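PDB 4QO5: hypothetical multiheme protein, which probably carries or delivers electrons as a membrane-associated octaheme cytochrome c that binds heme c groups and calcium. Local coordinates for residues A[28-33]-A[186-191]; A[256-261]-A[279-284]; A[438-443]-A[503-508]. All blocks are in the same frame, centred on the assembly; numbering follows the deposited sequence.

Contact 1 (A[28-33]-A[186-191])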
# COMPACT_ATOMS: atom_id res chain seq x y z
N ILE A 28 30.73 17.25 -12.29
CA ILE A 28 30.97 15.81 -12.23
C ILE A 28 31.54 15.42 -10.86
O ILE A 28 31.30 14.33 -10.35
CB ILE A 28 31.88 15.35 -13.39
CG1 ILE A 28 31.82 13.83 -13.56
CG2 ILE A 28 33.32 15.83 -13.20
CD1 ILE A 28 32.56 13.35 -14.81
N SER A 29 32.27 16.34 -10.24
CA SER A 29 32.82 16.06 -8.91
C SER A 29 31.95 16.62 -7.77
O SER A 29 31.91 16.04 -6.69
CB SER A 29 34.27 16.52 -8.79
OG SER A 29 34.36 17.93 -8.77
N VAL A 30 31.27 17.74 -7.99
CA VAL A 30 30.53 18.36 -6.88
C VAL A 30 29.11 17.84 -6.73
O VAL A 30 28.59 17.75 -5.62
CB VAL A 30 30.58 19.92 -6.87
CG1 VAL A 30 32.02 20.40 -6.81
CG2 VAL A 30 29.89 20.49 -8.06
N THR A 31 28.49 17.48 -7.85
CA THR A 31 27.16 16.87 -7.85
C THR A 31 27.11 15.68 -8.82
O THR A 31 26.41 15.73 -9.84
CB THR A 31 26.03 17.86 -8.21
OG1 THR A 31 26.27 18.40 -9.52
CG2 THR A 31 25.92 19.00 -7.19
N PRO A 32 27.84 14.61 -8.49
CA PRO A 32 27.96 13.47 -9.41
C PRO A 32 26.60 12.85 -9.74
O PRO A 32 26.45 12.33 -10.84
CB PRO A 32 28.84 12.48 -8.64
CG PRO A 32 28.78 12.93 -7.19
CD PRO A 32 28.62 14.42 -7.26
N GLY A 33 25.64 12.92 -8.82
CA GLY A 33 24.32 12.37 -9.07
C GLY A 33 23.59 13.09 -10.19
O GLY A 33 22.91 12.47 -11.01
N HIS A 186 32.80 22.32 -1.19
CA HIS A 186 33.98 21.59 -1.66
C HIS A 186 35.20 22.52 -1.77
O HIS A 186 36.05 22.33 -2.64
CB HIS A 186 33.70 20.92 -3.01
CG HIS A 186 32.47 20.08 -3.03
ND1 HIS A 186 31.20 20.61 -3.19
CD2 HIS A 186 32.30 18.73 -2.94
CE1 HIS A 186 30.31 19.63 -3.19
NE2 HIS A 186 30.95 18.48 -3.04
N GLY A 187 35.26 23.51 -0.89
CA GLY A 187 36.38 24.44 -0.87
C GLY A 187 36.16 25.68 -1.70
O GLY A 187 36.93 26.63 -1.62
N ILE A 188 35.10 25.68 -2.50
CA ILE A 188 34.80 26.80 -3.39
C ILE A 188 33.77 27.74 -2.77
O ILE A 188 32.76 27.29 -2.23
CB ILE A 188 34.20 26.29 -4.72
CG1 ILE A 188 34.86 24.99 -5.16
CG2 ILE A 188 34.31 27.36 -5.80
CD1 ILE A 188 34.16 24.32 -6.34
N PRO A 189 34.02 29.06 -2.84
CA PRO A 189 32.97 30.02 -2.49
C PRO A 189 31.91 30.07 -3.59
O PRO A 189 32.24 30.25 -4.76
CB PRO A 189 33.73 31.36 -2.42
CG PRO A 189 35.17 30.98 -2.28
CD PRO A 189 35.33 29.70 -3.04
N VAL A 190 30.65 29.88 -3.21
CA VAL A 190 29.55 29.87 -4.18
C VAL A 190 28.34 30.59 -3.61
O VAL A 190 27.93 30.33 -2.48
CB VAL A 190 29.11 28.43 -4.51
CG1 VAL A 190 28.05 28.41 -5.62
CG2 VAL A 190 30.31 27.59 -4.91
N THR A 191 27.76 31.49 -4.40
CA THR A 191 26.52 32.13 -4.01
C THR A 191 25.32 31.36 -4.56
O THR A 191 25.28 31.03 -5.75
CB THR A 191 26.46 33.58 -4.52
OG1 THR A 191 27.57 34.31 -3.99
CG2 THR A 191 25.17 34.25 -4.09
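The CG1 methyl of V30 overlaps one face of the H186 imidazole in a CH-pi contact, 3.9 Å from CG1 of V30 to the centroid of the H186 ring and 18° off the ring normal. It sits toward the rim on the ND1 side, while CB of V30 follows the same face and comes to 3.7 Å from CE1 of H186. The backbone completes the seat: O of V30 approaches CE1 of H186 at 3.5 Å. With CG1 anti to the carbonyl carbon (chi1 -58°), V30 sends this methyl outward to the imidazole. On the same side of the ring plane as V30, CD1 of I188 adds a loose apolar contact, 4.5 Å from CG1 of V30; I188 is poorly ordered, and the touch is marginal.

H186 and G187 form the two-residue type I' turn of a beta hairpin. Both residues have positive phi (52° at H186), and at G187 a side chain would jam against the preceding carbonyl oxygen. The tip of the hairpin thus presents its imidazole to the chain just after the CXXCH motif that ends at H27, an axial ligand of a heme iron. Here T31 leaves the helical conformation, and its OG1 is hydrogen-bonded to ND1 of H27, a second-shell contact that would help fix the rotation of this ligand. O of S29 is held by ND2 of N294 from the second subunit.

V30 closes helix 18-30, and T31 precedes helix 32-39, so the hairpin tip meets the break between two successive helices. Helix 6-11 packs on I28 and P32, the second subunit also touches I28 and P32, and strand 188-196, antiparallel to 176-185, carries V190 onward to touch a heme and F97.

Contact 2 (A[256-261]-A[279-284]). With HEC (heme c), chain I.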
# COMPACT_ATOMS: atom_id res chain seq x y z
N GLY A 256 -3.00 -3.53 -13.83
CA GLY A 256 -1.84 -3.34 -12.95
C GLY A 256 -1.08 -4.62 -12.63
O GLY A 256 0.16 -4.66 -12.72
N ASN A 257 -1.81 -5.69 -12.27
CA ASN A 257 -1.19 -6.97 -11.94
C ASN A 257 -0.32 -7.42 -13.10
O ASN A 257 0.82 -7.82 -12.91
CB ASN A 257 -2.24 -8.07 -11.71
CG ASN A 257 -3.27 -7.71 -10.65
OD1 ASN A 257 -3.06 -6.83 -9.82
ND2 ASN A 257 -4.37 -8.44 -10.67
N ILE A 258 -0.88 -7.37 -14.31
CA ILE A 258 -0.18 -7.83 -15.50
C ILE A 258 1.04 -6.93 -15.81
O ILE A 258 2.11 -7.43 -16.18
CB ILE A 258 -1.14 -7.86 -16.71
CG1 ILE A 258 -2.20 -8.93 -16.50
CG2 ILE A 258 -0.38 -8.17 -17.99
CD1 ILE A 258 -3.38 -8.79 -17.49
N TRP A 259 0.86 -5.63 -15.67
CA TRP A 259 1.95 -4.70 -15.97
C TRP A 259 3.15 -4.99 -15.05
O TRP A 259 4.28 -5.09 -15.53
CB TRP A 259 1.50 -3.25 -15.83
CG TRP A 259 2.57 -2.29 -16.29
CD1 TRP A 259 2.72 -1.78 -17.55
CD2 TRP A 259 3.64 -1.73 -15.50
NE1 TRP A 259 3.81 -0.96 -17.60
CE2 TRP A 259 4.39 -0.89 -16.35
CE3 TRP A 259 4.02 -1.85 -14.16
CZ2 TRP A 259 5.51 -0.18 -15.91
CZ3 TRP A 259 5.15 -1.13 -13.71
CH2 TRP A 259 5.88 -0.32 -14.60
N PHE A 260 2.88 -5.16 -13.76
CA PHE A 260 3.98 -5.45 -12.81
C PHE A 260 4.83 -6.65 -13.25
O PHE A 260 6.06 -6.61 -13.14
CB PHE A 260 3.46 -5.63 -11.38
CG PHE A 260 3.03 -4.35 -10.72
CD1 PHE A 260 3.87 -3.25 -10.70
CD2 PHE A 260 1.80 -4.26 -10.11
CE1 PHE A 260 3.48 -2.06 -10.08
CE2 PHE A 260 1.39 -3.08 -9.51
CZ PHE A 260 2.23 -1.98 -9.49
N MET A 261 4.17 -7.71 -13.74
CA MET A 261 4.91 -8.91 -14.12
C MET A 261 5.44 -8.94 -15.55
O MET A 261 6.42 -9.65 -15.82
CB MET A 261 4.06 -10.17 -13.87
CG MET A 261 3.81 -10.46 -12.42
SD MET A 261 5.32 -10.51 -11.41
CE MET A 261 6.28 -11.76 -12.25
N PHE A 279 3.35 -2.98 -25.70
CA PHE A 279 2.82 -3.27 -24.37
C PHE A 279 1.46 -3.98 -24.47
O PHE A 279 0.74 -3.78 -25.44
CB PHE A 279 2.70 -1.97 -23.56
CG PHE A 279 1.67 -1.00 -24.09
CD1 PHE A 279 1.99 -0.07 -25.07
CD2 PHE A 279 0.38 -0.99 -23.57
CE1 PHE A 279 1.03 0.83 -25.57
CE2 PHE A 279 -0.57 -0.11 -24.04
CZ PHE A 279 -0.24 0.82 -25.03
N THR A 280 1.13 -4.80 -23.47
CA THR A 280 -0.13 -5.55 -23.48
C THR A 280 -1.00 -5.22 -22.27
O THR A 280 -2.07 -5.79 -22.10
CB THR A 280 0.12 -7.07 -23.54
OG1 THR A 280 1.14 -7.41 -22.59
CG2 THR A 280 0.58 -7.47 -24.93
N ALA A 281 -0.54 -4.29 -21.43
CA ALA A 281 -1.34 -3.80 -20.30
C ALA A 281 -1.11 -2.30 -20.19
O ALA A 281 0.02 -1.85 -20.28
CB ALA A 281 -0.93 -4.50 -18.97
N PRO A 282 -2.19 -1.53 -19.98
CA PRO A 282 -2.13 -0.06 -19.97
C PRO A 282 -1.70 0.52 -18.62
O PRO A 282 -2.08 -0.00 -17.57
CB PRO A 282 -3.57 0.33 -20.26
CG PRO A 282 -4.37 -0.79 -19.61
CD PRO A 282 -3.56 -2.04 -19.80
N THR A 283 -0.90 1.59 -18.66
CA THR A 283 -0.62 2.39 -17.48
C THR A 283 -1.40 3.69 -17.52
O THR A 283 -2.15 3.94 -18.48
CB THR A 283 0.87 2.78 -17.40
OG1 THR A 283 1.21 3.60 -18.52
CG2 THR A 283 1.75 1.54 -17.37
N CYS A 284 -1.20 4.53 -16.51
CA CYS A 284 -1.87 5.83 -16.45
C CYS A 284 -1.71 6.59 -17.76
O CYS A 284 -2.68 7.07 -18.32
CB CYS A 284 -1.29 6.69 -15.35
SG CYS A 284 -0.68 5.78 -13.93
FE HEC I . -8.51 -3.85 -20.10
CHA HEC I . -8.81 -6.61 -18.12
CHB HEC I . -11.68 -2.84 -19.18
CHC HEC I . -8.07 -0.88 -21.71
CHD HEC I . -5.78 -5.13 -21.62
NA HEC I . -9.93 -4.57 -18.88
C1A HEC I . -9.86 -5.74 -18.12
C2A HEC I . -11.07 -5.86 -17.33
C3A HEC I . -11.85 -4.82 -17.65
C4A HEC I . -11.16 -4.00 -18.61
CMA HEC I . -13.24 -4.52 -17.06
CAA HEC I . -11.44 -7.01 -16.33
CBA HEC I . -11.00 -6.61 -14.91
CGA HEC I . -11.64 -7.47 -13.84
O1A HEC I . -12.57 -8.25 -14.16
O2A HEC I . -11.23 -7.35 -12.65
NB HEC I . -9.67 -2.19 -20.43
C1B HEC I . -10.89 -1.93 -19.83
C2B HEC I . -11.22 -0.55 -20.02
C3B HEC I . -10.20 0.01 -20.69
C4B HEC I . -9.24 -1.02 -20.99
CMB HEC I . -12.54 0.02 -19.42
CAB HEC I . -9.91 1.49 -21.09
CBB HEC I . -10.68 2.60 -20.31
NC HEC I . -7.24 -3.17 -21.40
C1C HEC I . -7.17 -1.89 -21.92
C2C HEC I . -6.08 -1.81 -22.86
C3C HEC I . -5.35 -2.92 -22.63
C4C HEC I . -6.14 -3.84 -21.86
CMC HEC I . -5.63 -0.42 -23.40
CAC HEC I . -4.01 -3.46 -23.16
CBC HEC I . -2.91 -2.42 -23.44
ND HEC I . -7.47 -5.59 -19.91
C1D HEC I . -6.37 -5.93 -20.69
C2D HEC I . -5.93 -7.26 -20.36
C3D HEC I . -6.87 -7.70 -19.27
C4D HEC I . -7.79 -6.62 -19.05
CMD HEC I . -4.75 -8.04 -20.97
CAD HEC I . -6.85 -9.05 -18.52
CBD HEC I . -7.98 -9.89 -19.10
CGD HEC I . -8.49 -10.85 -18.05
O1D HEC I . -9.31 -10.42 -17.19
O2D HEC I . -8.12 -12.05 -18.06
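The W259 indole has the CG2 methyl of T283 over one face, a CH-pi contact with CG2 of T283 3.6 Å from the centroid of the five-membered ring of W259 and 27° off its normal. At the edge, near the plane, lies the carbonyl O of A281, 3.8 Å from CD1 of W259, and CD1 of F260 lies in the plane at another part of the rim. H263 stacks on the indole too, while the Y266 ring meets it steeply. T283 is the N-cap of helix 284-288, which carries the CXXCH heme-binding motif from C284, bonded through SG to its own heme, to the axial ligand H288.

The indole is swung toward the loop because CG of W259 is anti to the backbone N (chi1 -173°). Against the helix at I258 and W259, the small A281 of the loop fits in: its CB is 3.8 Å from CG2 of I258 and also touches CB of W259.

Beyond A281 the loop runs against a second heme c. P282 lies over the face of pyrrole ring C, with CD of P282 3.5 Å from C3C of the heme. F279 meets the thioether arm obliquely, CE2 of F279 being 3.3 Å from CBC. I258 reaches the same heme from the helix, bringing CD1 near CAD, the first carbon of a propionate arm. The loop thus separates the indole from one porphyrin while leading directly into the attachment motif of another.

The hydroxyl of T283 turns to the carbonyl of R230, leaving its methyl for the indole. The fit there is tight: NE1 of W259 stands 3.2 Å from CG2 of T283, and this buried nitrogen has no polar partner in the model.

Contact 3 (A[438-443]-A[503-508])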
# COMPACT_ATOMS: atom_id res chain seq x y z
N THR A 438 -25.27 15.25 3.01
CA THR A 438 -25.41 16.70 3.03
C THR A 438 -26.65 17.12 3.82
O THR A 438 -26.62 18.10 4.58
CB THR A 438 -25.45 17.29 1.60
OG1 THR A 438 -24.24 16.96 0.91
CG2 THR A 438 -25.62 18.80 1.65
N VAL A 439 -27.74 16.38 3.67
CA VAL A 439 -28.96 16.67 4.42
C VAL A 439 -28.76 16.37 5.91
O VAL A 439 -29.29 17.08 6.76
CB VAL A 439 -30.19 15.90 3.85
CG1 VAL A 439 -31.40 16.06 4.76
CG2 VAL A 439 -30.51 16.42 2.46
N LEU A 440 -28.02 15.31 6.22
CA LEU A 440 -27.67 15.02 7.61
C LEU A 440 -26.85 16.18 8.21
O LEU A 440 -27.04 16.55 9.36
CB LEU A 440 -26.90 13.70 7.74
CG LEU A 440 -27.71 12.44 7.40
CD1 LEU A 440 -26.82 11.22 7.32
CD2 LEU A 440 -28.81 12.23 8.42
N LEU A 441 -25.96 16.75 7.42
CA LEU A 441 -25.20 17.91 7.90
C LEU A 441 -26.11 19.11 8.17
O LEU A 441 -25.94 19.81 9.17
CB LEU A 441 -24.08 18.29 6.94
CG LEU A 441 -23.19 19.41 7.49
CD1 LEU A 441 -22.66 19.08 8.89
CD2 LEU A 441 -22.05 19.66 6.56
N LEU A 442 -27.08 19.35 7.29
CA LEU A 442 -28.06 20.42 7.53
C LEU A 442 -28.83 20.17 8.82
O LEU A 442 -29.17 21.11 9.54
CB LEU A 442 -29.03 20.56 6.35
CG LEU A 442 -28.43 21.08 5.04
CD1 LEU A 442 -29.48 21.05 3.92
CD2 LEU A 442 -27.89 22.49 5.21
N LYS A 443 -29.10 18.91 9.14
CA LYS A 443 -29.75 18.57 10.40
C LYS A 443 -28.83 18.86 11.59
O LYS A 443 -29.27 19.31 12.65
CB LYS A 443 -30.18 17.10 10.43
CG LYS A 443 -31.31 16.78 9.46
CD LYS A 443 -31.83 15.36 9.64
CE LYS A 443 -33.11 15.15 8.83
NZ LYS A 443 -33.42 13.71 8.59
N LYS A 503 -21.28 3.18 6.13
CA LYS A 503 -20.89 3.34 7.53
C LYS A 503 -20.89 4.83 7.94
O LYS A 503 -21.37 5.20 9.02
CB LYS A 503 -19.50 2.74 7.77
CG LYS A 503 -19.01 2.86 9.19
CD LYS A 503 -17.63 2.24 9.33
CE LYS A 503 -16.96 2.67 10.62
NZ LYS A 503 -15.56 2.16 10.72
N ASP A 504 -20.36 5.67 7.06
CA ASP A 504 -20.30 7.10 7.34
C ASP A 504 -21.69 7.71 7.52
O ASP A 504 -21.92 8.47 8.45
CB ASP A 504 -19.56 7.82 6.21
CG ASP A 504 -19.06 9.18 6.62
OD1 ASP A 504 -18.92 9.44 7.84
OD2 ASP A 504 -18.80 10.00 5.72
N ILE A 505 -22.63 7.35 6.64
CA ILE A 505 -24.02 7.77 6.77
C ILE A 505 -24.56 7.41 8.14
O ILE A 505 -25.14 8.24 8.84
CB ILE A 505 -24.90 7.16 5.67
CG1 ILE A 505 -24.54 7.77 4.31
CG2 ILE A 505 -26.38 7.39 5.98
CD1 ILE A 505 -25.18 7.06 3.11
N GLU A 506 -24.36 6.16 8.54
CA GLU A 506 -24.83 5.71 9.84
C GLU A 506 -24.07 6.34 10.99
O GLU A 506 -24.62 6.59 12.05
CB GLU A 506 -24.78 4.19 9.92
CG GLU A 506 -25.73 3.52 8.95
CD GLU A 506 -27.17 3.94 9.16
OE1 GLU A 506 -27.56 4.20 10.32
OE2 GLU A 506 -27.92 4.02 8.15
N HIS A 507 -22.79 6.61 10.78
CA HIS A 507 -22.00 7.28 11.81
C HIS A 507 -22.58 8.67 12.08
O HIS A 507 -22.81 9.04 13.24
CB HIS A 507 -20.51 7.27 11.44
CG HIS A 507 -19.60 7.83 12.49
ND1 HIS A 507 -19.85 7.66 13.84
CD2 HIS A 507 -18.34 8.30 12.41
CE1 HIS A 507 -18.84 8.17 14.53
NE2 HIS A 507 -17.91 8.55 13.69
N MET A 508 -22.87 9.42 11.02
CA MET A 508 -23.54 10.71 11.19
C MET A 508 -24.89 10.59 11.89
O MET A 508 -25.21 11.39 12.78
CB MET A 508 -23.68 11.43 9.85
CG MET A 508 -22.34 11.66 9.15
SD MET A 508 -22.57 12.60 7.63
CE MET A 508 -23.10 14.19 8.27
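Apolar contacts make up most of this helix pair, with L440 of helix 413-447 lodged against I505 and M508, one turn apart on helix 498-520. CD1 of L440 is 4.1 Å from CG2 of I505 and 4.0 Å from CB of M508, so a single methyl meets both. M508 answers from its far end: its thioether bends at chi3 (67°) and brings CE to 3.9 Å from CB of L440, the two side chains slanting past each other. The same CE touches CB of L441 more loosely.

Methyl groups also rest on backbone polar atoms. CD1 of L440 lies 3.7 Å from the carbonyl O of I505, and CE of M508 lies 3.9 Å from N of L441. These are van der Waals contacts.

Polar bonding stays at the margins. H507 uses NE2 to bond OH of Y464 and stacks on Y464 of the third subunit; K503 forms a salt bridge to E471 of that same subunit.

The axes run nearly parallel, 13° apart and 10.4 Å at closest approach, a spacing filled by these long side chains. Helix 464-485 packs against both partners, touching L441 through W469 and H507 through L468. It also carries the calcium ligand E466, close to L441, so the pair belongs to a helical bundle beside the calcium site.

How the contacts relate
Contact 2 is buried among the hemes, contact 3 is a buried apolar seam between long helices, and contact 1, with an exposed histidine, is the most superficial. They share no helix or strand and follow one another along the chain, with contacts 1 and 3 on opposite sides of its centre, about 58 Å apart between centres. Contacts 1 and 2 both rest on a methyl over an aromatic face next to a CXXCH motif, just after it at 28-33 and leading into it at 279-284. Contact 3 uses aliphatic and thioether groups instead, away from the hemes. Contacts 2 and 3 both touch the third subunit, and contacts 1 and 2 both meet the second.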